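PDB 6Z8H: variant surface glycoprotein MITat 1.13, which probably forms the dense, GPI-anchored coat on the trypanosome surface and serves immune evasion by being exchanged for antigenically distinct relatives. Local coordinates for the interface of chains A and B. Numbering follows the deposited sequence. Chains: chain A/B, Variant surface glycoprotein MITat 1.13.

All three contacts use the last modelled helix, 368-383, of one chain laid against the partner, in a two-fold symmetric interface. Contact 1 takes the first half of the B-chain helix and contact 3 the second; their C-alpha centres lie about 13 Å apart, and A:Leu88 of helix 78-129 belongs to both. Contact 2, about 28 Å from contact 1 and 26 Å from contact 3, uses the A-chain copy of this helix against chain B. Positions 299, 302, 308, 377 and 380 recur in contacts 2 and 3 with the chains exchanged. This reciprocal packing of the two helices fits the dimer characteristic of variant surface glycoproteins.

Contact 1: the interface of chains A and B. Residues chain A 66, 88-89, 92-93, 95-96, 99, 295; chain B 368-369, 372-373, 375.
Apolar packing carries this part of the variant surface glycoprotein dimer interface, where the start of helix 368-383 of chain B lies on helices 34-75 and 78-129 of chain A. B:Leu368, with 101 Å² buried, has CG anti to its backbone N (chi1 162°) and sends its two methyls in different directions. CD1 meets A:Tyr66 tip to tip, 3.9 Å from ring atom CE2, while CD2 crosses two side chains at about a right angle, 4.0 Å from A:Leu95 CD2 and 3.7 Å from A:Arg99 NH1. The A:Tyr66 ring is directed here by a CG anti to the backbone N (chi1 -177°), and A:Leu88 O lies at its edge, in plane. The small residues A:Gly89, A:Ala92 and B:Gly372 are consistent with close helix approach, B:Gly372 CA lying 4.1 Å from A:Ala92 CB.

In a second group a ring packs against carboxylates. B:Pro369 is crossed at about a right angle by A:Asp96, whose carboxylate carbon CG lies 3.5 Å from the ring CD. At the CB end of this ring A:Asp93 crosses obliquely, its OD1 touching B:Pro369 CB at 3.2 Å.

Charge pairing stays within chain A. The extended A:Lys295 chain brings NZ 3.0 Å from A:Asp93 OD2, a salt bridge in which both carboxylate oxygens accept through their syn lone pairs. This may fix A:Asp93 beside the proline. Across the interface the opposite charges of A:Lys295 NZ and B:Asp373 OD2 remain 4.8 Å apart.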
# COMPACT_ATOMS: atom_id res chain seq x y z
N TYR A 66 5.40 -25.38 -9.36
CA TYR A 66 4.95 -25.78 -10.69
C TYR A 66 6.11 -25.89 -11.64
O TYR A 66 6.17 -26.80 -12.46
CB TYR A 66 3.92 -24.78 -11.21
CG TYR A 66 3.35 -25.16 -12.55
CD1 TYR A 66 2.53 -26.25 -12.69
CD2 TYR A 66 3.68 -24.44 -13.67
CE1 TYR A 66 2.03 -26.62 -13.93
CE2 TYR A 66 3.17 -24.76 -14.91
CZ TYR A 66 2.36 -25.88 -15.04
OH TYR A 66 1.88 -26.19 -16.28
N LEU A 88 0.45 -32.43 -12.39
CA LEU A 88 0.69 -31.25 -13.21
C LEU A 88 -0.57 -30.43 -13.47
O LEU A 88 -0.56 -29.21 -13.29
CB LEU A 88 1.30 -31.66 -14.55
CG LEU A 88 2.79 -31.99 -14.52
CD1 LEU A 88 3.22 -32.72 -15.80
CD2 LEU A 88 3.61 -30.77 -14.43
N GLY A 89 -1.66 -31.05 -13.90
CA GLY A 89 -2.88 -30.32 -14.19
C GLY A 89 -3.46 -29.71 -12.92
O GLY A 89 -3.87 -28.55 -12.90
N ALA A 92 -1.38 -26.72 -11.95
CA ALA A 92 -1.72 -25.56 -12.77
C ALA A 92 -3.03 -24.91 -12.31
O ALA A 92 -3.17 -23.69 -12.35
CB ALA A 92 -1.77 -25.98 -14.24
N ASP A 93 -4.01 -25.74 -11.94
CA ASP A 93 -5.27 -25.23 -11.40
C ASP A 93 -5.02 -24.43 -10.13
O ASP A 93 -5.52 -23.31 -9.98
CB ASP A 93 -6.21 -26.40 -11.11
CG ASP A 93 -6.92 -26.89 -12.32
OD1 ASP A 93 -6.99 -26.14 -13.31
OD2 ASP A 93 -7.44 -28.03 -12.26
N LEU A 95 -2.28 -22.96 -9.08
CA LEU A 95 -1.51 -21.74 -9.31
C LEU A 95 -2.37 -20.69 -9.99
O LEU A 95 -2.29 -19.50 -9.66
CB LEU A 95 -0.29 -22.08 -10.17
CG LEU A 95 0.66 -20.97 -10.56
CD1 LEU A 95 1.05 -20.16 -9.34
CD2 LEU A 95 1.87 -21.53 -11.31
N ASP A 96 -3.16 -21.08 -10.98
CA ASP A 96 -3.99 -20.12 -11.69
C ASP A 96 -5.01 -19.48 -10.74
O ASP A 96 -5.22 -18.26 -10.77
CB ASP A 96 -4.66 -20.77 -12.90
CG ASP A 96 -5.20 -19.75 -13.87
OD1 ASP A 96 -4.39 -19.03 -14.49
OD2 ASP A 96 -6.42 -19.69 -14.06
N ARG A 99 -3.28 -17.05 -8.34
CA ARG A 99 -2.94 -15.77 -8.95
C ARG A 99 -4.18 -14.93 -9.20
O ARG A 99 -4.15 -13.72 -8.98
CB ARG A 99 -2.21 -16.03 -10.27
CG ARG A 99 -0.83 -16.52 -10.08
CD ARG A 99 -0.27 -16.98 -11.41
NE ARG A 99 1.13 -17.28 -11.26
CZ ARG A 99 1.88 -17.87 -12.20
NH1 ARG A 99 1.32 -18.26 -13.36
NH2 ARG A 99 3.16 -18.11 -11.98
N LYS A 295 -8.68 -33.93 -12.17
CA LYS A 295 -7.58 -34.16 -13.10
C LYS A 295 -6.50 -35.03 -12.47
O LYS A 295 -5.87 -35.83 -13.16
CB LYS A 295 -7.00 -32.82 -13.56
CG LYS A 295 -7.98 -31.98 -14.34
CD LYS A 295 -7.46 -30.56 -14.56
CE LYS A 295 -8.47 -29.67 -15.29
NZ LYS A 295 -8.14 -28.20 -15.19
N LEU B 368 -3.45 -21.26 -18.46
CA LEU B 368 -2.43 -22.07 -17.78
C LEU B 368 -3.04 -23.41 -17.36
O LEU B 368 -2.35 -24.38 -17.54
CB LEU B 368 -1.86 -21.26 -16.60
CG LEU B 368 -1.12 -22.06 -15.54
CD1 LEU B 368 0.13 -22.68 -16.11
CD2 LEU B 368 -0.76 -21.20 -14.34
N PRO B 369 -4.23 -23.52 -16.73
CA PRO B 369 -4.79 -24.83 -16.40
C PRO B 369 -4.80 -25.81 -17.60
O PRO B 369 -4.36 -26.90 -17.43
CB PRO B 369 -6.21 -24.50 -15.95
CG PRO B 369 -6.03 -23.20 -15.24
CD PRO B 369 -4.98 -22.49 -16.04
N GLY B 372 -1.20 -26.86 -18.55
CA GLY B 372 -0.56 -27.82 -17.69
C GLY B 372 -1.11 -29.22 -17.91
O GLY B 372 -0.37 -30.19 -17.83
N ASP B 373 -2.42 -29.33 -18.09
CA ASP B 373 -3.03 -30.61 -18.41
C ASP B 373 -2.47 -31.13 -19.72
O ASP B 373 -2.17 -32.33 -19.84
CB ASP B 373 -4.53 -30.39 -18.52
CG ASP B 373 -5.34 -31.67 -18.47
OD1 ASP B 373 -4.80 -32.76 -18.66
OD2 ASP B 373 -6.56 -31.56 -18.25
N ILE B 375 0.47 -30.55 -20.98
CA ILE B 375 1.84 -31.02 -20.78
C ILE B 375 1.85 -32.42 -20.22
O ILE B 375 2.57 -33.29 -20.71
CB ILE B 375 2.62 -30.04 -19.90
CG1 ILE B 375 2.96 -28.78 -20.69
CG2 ILE B 375 3.90 -30.67 -19.39
CD1 ILE B 375 3.59 -27.69 -19.86

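Contact 2: the interface of chains A and B. Residues chain A 352-353, 356-357, 373, 377, 380; chain B 298-299, 302, 308, 311.
The A-chain residues come from the loop between strands 348-351 and 358-361, where A:Ala352, A:Asp353 and A:Glu357 keep an extended, strand-like backbone, and from helix 368-383, while B:Glu311 lies in a loop of chain B. In this variant surface glycoprotein dimer they build an intersubunit salt-bridge cluster around A:Arg377.

The A:Arg377 chain, extended from CG to NE, presents its guanidinium end-on to B:Glu311. NH1 donates to OE2 at 2.7 Å in a nearly straight bond, 164° at H, and NH2 donates to OE1, also at 2.7 Å. Both carboxylate oxygens use their syn lone pairs, although the two planes are turned 35° apart. Partners within chain A limit rotation of the guanidinium: NH1 also reaches the anti lone pair of A:Glu357 OE1 at 2.9 Å, and NE bonds to A:Asp373 OD1, which it meets from above the carboxylate plane.

B:Lys302 bends at chi3 and chi4, placing CE above one guanidinium face, offset toward the rim, with A:Ala352 CA similarly offset on the opposite face. B:Lys302 NZ donates to B:Glu311 OE2 at 3.0 Å from above the carboxylate plane, so this oxygen accepts from both chains; if A:Arg377 and B:Lys302 are positively charged, as expected, they would favour an ionised B:Glu311. NZ also bonds to B:Pro308 O, and water 1 links it to A:Glu357 OE1. Water 2 connects A:Glu357 N with B:Glu311 OE2. Beside the polar cluster, A:Leu380 CD2 packs 3.8 Å from B:Lys302 CB.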
# COMPACT_ATOMS: atom_id res chain seq x y z
N ALA A 352 24.48 -25.89 -17.72
CA ALA A 352 25.48 -25.27 -18.59
C ALA A 352 26.84 -25.22 -17.90
O ALA A 352 26.94 -25.10 -16.68
CB ALA A 352 25.03 -23.85 -18.95
N ASP A 353 27.89 -25.31 -18.70
CA ASP A 353 29.27 -25.24 -18.23
C ASP A 353 30.20 -25.11 -19.44
O ASP A 353 30.01 -25.81 -20.44
CB ASP A 353 29.62 -26.49 -17.43
CG ASP A 353 30.90 -26.34 -16.62
OD1 ASP A 353 30.82 -25.93 -15.44
OD2 ASP A 353 31.98 -26.62 -17.18
N GLY A 356 31.70 -28.08 -21.25
CA GLY A 356 30.81 -29.15 -21.65
C GLY A 356 29.66 -29.29 -20.68
O GLY A 356 29.83 -29.06 -19.47
N GLU A 357 28.48 -29.61 -21.19
CA GLU A 357 27.30 -29.66 -20.35
C GLU A 357 27.51 -30.66 -19.22
O GLU A 357 28.05 -31.74 -19.42
CB GLU A 357 26.10 -30.04 -21.21
CG GLU A 357 24.83 -30.31 -20.43
CD GLU A 357 23.66 -30.69 -21.34
OE1 GLU A 357 22.98 -29.78 -21.88
OE2 GLU A 357 23.44 -31.90 -21.53
N ASP A 373 16.57 -23.35 -18.67
CA ASP A 373 17.69 -23.81 -19.48
C ASP A 373 17.68 -25.33 -19.58
O ASP A 373 17.90 -25.91 -20.65
CB ASP A 373 19.00 -23.34 -18.84
CG ASP A 373 20.19 -23.44 -19.76
OD1 ASP A 373 20.00 -23.66 -20.97
OD2 ASP A 373 21.32 -23.24 -19.29
N ARG A 377 17.41 -27.72 -22.93
CA ARG A 377 18.47 -28.67 -23.22
C ARG A 377 17.92 -30.09 -23.31
O ARG A 377 18.34 -30.87 -24.18
CB ARG A 377 19.57 -28.55 -22.17
CG ARG A 377 20.34 -27.23 -22.24
CD ARG A 377 21.24 -26.96 -21.01
NE ARG A 377 22.09 -25.80 -21.26
CZ ARG A 377 23.35 -25.86 -21.70
NH1 ARG A 377 23.95 -27.02 -21.88
NH2 ARG A 377 24.02 -24.76 -21.95
N LEU A 380 16.11 -30.34 -26.63
CA LEU A 380 17.07 -30.40 -27.73
C LEU A 380 17.67 -31.79 -27.81
O LEU A 380 17.86 -32.35 -28.90
CB LEU A 380 18.15 -29.34 -27.53
CG LEU A 380 19.24 -29.25 -28.61
CD1 LEU A 380 18.60 -29.00 -29.96
CD2 LEU A 380 20.25 -28.20 -28.26
N LEU B 298 23.60 -18.33 -27.20
CA LEU B 298 24.10 -19.69 -27.11
C LEU B 298 23.04 -20.68 -27.55
O LEU B 298 23.35 -21.64 -28.24
CB LEU B 298 24.58 -20.02 -25.70
CG LEU B 298 25.06 -21.46 -25.51
CD1 LEU B 298 26.24 -21.76 -26.46
CD2 LEU B 298 25.45 -21.73 -24.07
N MET B 299 21.78 -20.46 -27.17
CA MET B 299 20.75 -21.42 -27.57
C MET B 299 20.46 -21.34 -29.06
O MET B 299 20.06 -22.33 -29.65
CB MET B 299 19.48 -21.21 -26.74
CG MET B 299 18.51 -22.38 -26.81
SD MET B 299 19.06 -23.90 -26.06
CE MET B 299 19.42 -23.46 -24.37
N LYS B 302 23.04 -23.61 -30.40
CA LYS B 302 22.76 -25.01 -30.11
C LYS B 302 21.57 -25.53 -30.91
O LYS B 302 21.61 -26.66 -31.42
CB LYS B 302 22.50 -25.20 -28.61
CG LYS B 302 23.72 -24.98 -27.73
CD LYS B 302 23.36 -24.83 -26.24
CE LYS B 302 23.14 -26.15 -25.57
NZ LYS B 302 24.40 -26.98 -25.45
N PRO B 308 24.70 -28.77 -31.11
CA PRO B 308 24.01 -28.93 -29.82
C PRO B 308 24.93 -29.01 -28.62
O PRO B 308 24.48 -28.73 -27.50
CB PRO B 308 23.21 -30.24 -29.98
CG PRO B 308 23.31 -30.62 -31.43
CD PRO B 308 24.54 -29.93 -31.98
N GLU B 311 28.83 -24.66 -25.89
CA GLU B 311 28.60 -23.98 -24.62
C GLU B 311 29.17 -22.57 -24.58
O GLU B 311 29.10 -21.93 -23.53
CB GLU B 311 29.20 -24.79 -23.47
CG GLU B 311 28.57 -26.16 -23.28
CD GLU B 311 27.11 -26.11 -22.82
OE1 GLU B 311 26.73 -25.19 -22.06
OE2 GLU B 311 26.33 -27.01 -23.21
O HOH W 1 22.88 -29.29 -24.42
O HOH W 2 28.14 -29.26 -24.01

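Contact 3: the interface of chains A and B. Residues chain A 73, 81-82, 85, 88, 299, 302-303, 308; chain B 376-377, 379-380, 383.
B:Leu380 hides 95 Å² in this apolar helix-helix contact, where its CG, anti to the backbone N (chi1 -178°), sends two methyls into chain A. CD2 rests 3.7 Å from A:Lys302 CB and also against A:Pro308 CB, whereas CD1 faces A:Ala303 CA. A:Met299 slides past it in the opposite direction.

B:Ile383, with 67 Å² hidden, splits its branches between two polar side chains. CG2 lies 3.3 Å from A:Arg82 NH2, a guanidinium nitrogen, and CD1 lies 3.5 Å from A:Gln81 OE1, the amide oxygen. Both neighbours are held within chain A: A:Arg82 NH1 donates to A:Ala303 O, and A:Gln81 NE2 donates to A:Ala73 O at 2.9 Å, almost straight at 171° and nearly along the C=O axis. Water 3 links the same NE2 to B:Leu379 O through long bonds.

A:Leu85, hiding 58 Å², spreads its methyls along the B-chain helix. CD1 reaches B:Leu380 CB at 3.9 Å, and CD2 reaches B:Leu379 CB at 3.8 Å. B:Leu379 CD1 in turn touches A:Ala73 CB at 3.5 Å.

Direct polar bonding between the chains is absent here, and packing of these aliphatic branches appears to secure the end of helix 368-383 against the partner in the dimer.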
# COMPACT_ATOMS: atom_id res chain seq x y z
N ALA A 73 9.11 -33.56 -14.54
CA ALA A 73 8.33 -34.42 -15.40
C ALA A 73 9.04 -34.66 -16.72
O ALA A 73 8.93 -35.74 -17.28
CB ALA A 73 6.97 -33.79 -15.66
N GLN A 81 8.33 -40.29 -13.61
CA GLN A 81 7.45 -39.44 -14.38
C GLN A 81 5.99 -39.79 -14.14
O GLN A 81 5.13 -38.91 -14.09
CB GLN A 81 7.73 -39.57 -15.87
CG GLN A 81 9.02 -39.04 -16.36
CD GLN A 81 9.19 -39.31 -17.85
OE1 GLN A 81 9.28 -40.46 -18.27
NE2 GLN A 81 9.20 -38.26 -18.64
N ARG A 82 5.69 -41.08 -14.02
CA ARG A 82 4.30 -41.46 -13.82
C ARG A 82 3.77 -40.96 -12.48
O ARG A 82 2.57 -40.73 -12.36
CB ARG A 82 4.17 -42.98 -13.92
CG ARG A 82 4.36 -43.50 -15.34
CD ARG A 82 4.31 -45.00 -15.33
NE ARG A 82 4.59 -45.59 -16.63
CZ ARG A 82 3.69 -45.72 -17.60
NH1 ARG A 82 2.46 -45.26 -17.44
NH2 ARG A 82 4.03 -46.29 -18.74
N LEU A 85 3.15 -36.91 -13.31
CA LEU A 85 2.09 -36.49 -14.22
C LEU A 85 0.76 -36.16 -13.54
O LEU A 85 0.14 -35.16 -13.94
CB LEU A 85 1.92 -37.50 -15.35
CG LEU A 85 3.14 -37.70 -16.24
CD1 LEU A 85 2.76 -38.60 -17.44
CD2 LEU A 85 3.74 -36.42 -16.74
N LEU A 88 0.45 -32.43 -12.39
CA LEU A 88 0.69 -31.25 -13.21
C LEU A 88 -0.57 -30.43 -13.47
O LEU A 88 -0.56 -29.21 -13.29
CB LEU A 88 1.30 -31.66 -14.55
CG LEU A 88 2.79 -31.99 -14.52
CD1 LEU A 88 3.22 -32.72 -15.80
CD2 LEU A 88 3.61 -30.77 -14.43
N MET A 299 -5.55 -38.62 -14.08
CA MET A 299 -4.17 -38.93 -14.47
C MET A 299 -3.56 -40.05 -13.64
O MET A 299 -2.66 -40.74 -14.14
CB MET A 299 -3.34 -37.64 -14.52
CG MET A 299 -1.96 -37.78 -15.11
SD MET A 299 -1.90 -38.51 -16.75
CE MET A 299 -2.62 -37.24 -17.78
N LYS A 302 -4.67 -42.80 -15.87
CA LYS A 302 -4.00 -42.81 -17.16
C LYS A 302 -2.54 -43.25 -17.02
O LYS A 302 -2.04 -44.02 -17.85
CB LYS A 302 -4.07 -41.41 -17.80
CG LYS A 302 -5.47 -40.98 -18.24
CD LYS A 302 -5.66 -39.50 -18.38
CE LYS A 302 -5.32 -38.97 -19.67
NZ LYS A 302 -6.01 -39.63 -20.83
N ALA A 303 -1.84 -42.73 -16.01
CA ALA A 303 -0.40 -42.86 -15.90
C ALA A 303 0.03 -43.97 -14.96
O ALA A 303 1.12 -44.53 -15.15
CB ALA A 303 0.22 -41.54 -15.43
N PRO A 308 -4.14 -45.25 -20.50
CA PRO A 308 -3.88 -43.86 -20.91
C PRO A 308 -5.04 -43.20 -21.63
O PRO A 308 -5.07 -41.97 -21.67
CB PRO A 308 -2.62 -43.95 -21.78
CG PRO A 308 -2.21 -45.47 -21.79
CD PRO A 308 -3.38 -46.23 -21.29
N ALA B 376 0.99 -32.70 -19.24
CA ALA B 376 0.93 -34.05 -18.69
C ALA B 376 0.55 -35.05 -19.76
O ALA B 376 1.11 -36.15 -19.84
CB ALA B 376 -0.10 -34.09 -17.57
N ARG B 377 -0.43 -34.70 -20.58
CA ARG B 377 -0.91 -35.61 -21.60
C ARG B 377 0.14 -35.83 -22.68
O ARG B 377 0.32 -36.96 -23.14
CB ARG B 377 -2.23 -35.07 -22.17
CG ARG B 377 -3.38 -35.19 -21.23
CD ARG B 377 -4.57 -34.30 -21.59
NE ARG B 377 -5.68 -34.53 -20.68
CZ ARG B 377 -6.66 -35.41 -20.88
NH1 ARG B 377 -6.70 -36.12 -21.97
NH2 ARG B 377 -7.60 -35.60 -19.98
N LEU B 379 3.42 -35.70 -22.25
CA LEU B 379 4.49 -36.54 -21.71
C LEU B 379 4.03 -37.98 -21.60
O LEU B 379 4.80 -38.90 -21.85
CB LEU B 379 4.94 -36.01 -20.36
CG LEU B 379 5.69 -34.68 -20.44
CD1 LEU B 379 5.95 -34.15 -19.04
CD2 LEU B 379 6.99 -34.78 -21.23
N LEU B 380 2.77 -38.19 -21.21
CA LEU B 380 2.23 -39.54 -21.17
C LEU B 380 2.23 -40.17 -22.56
O LEU B 380 2.53 -41.36 -22.71
CB LEU B 380 0.81 -39.52 -20.65
CG LEU B 380 0.18 -40.91 -20.53
CD1 LEU B 380 0.98 -41.74 -19.56
CD2 LEU B 380 -1.27 -40.82 -20.16
N ILE B 383 5.64 -41.47 -23.21
CA ILE B 383 5.88 -42.70 -22.46
C ILE B 383 5.13 -43.86 -23.10
O ILE B 383 5.68 -44.96 -23.30
CB ILE B 383 5.50 -42.50 -20.97
CG1 ILE B 383 6.36 -41.42 -20.32
CG2 ILE B 383 5.64 -43.84 -20.23
CD1 ILE B 383 5.88 -40.97 -18.94
O HOH W 3 8.00 -38.29 -21.59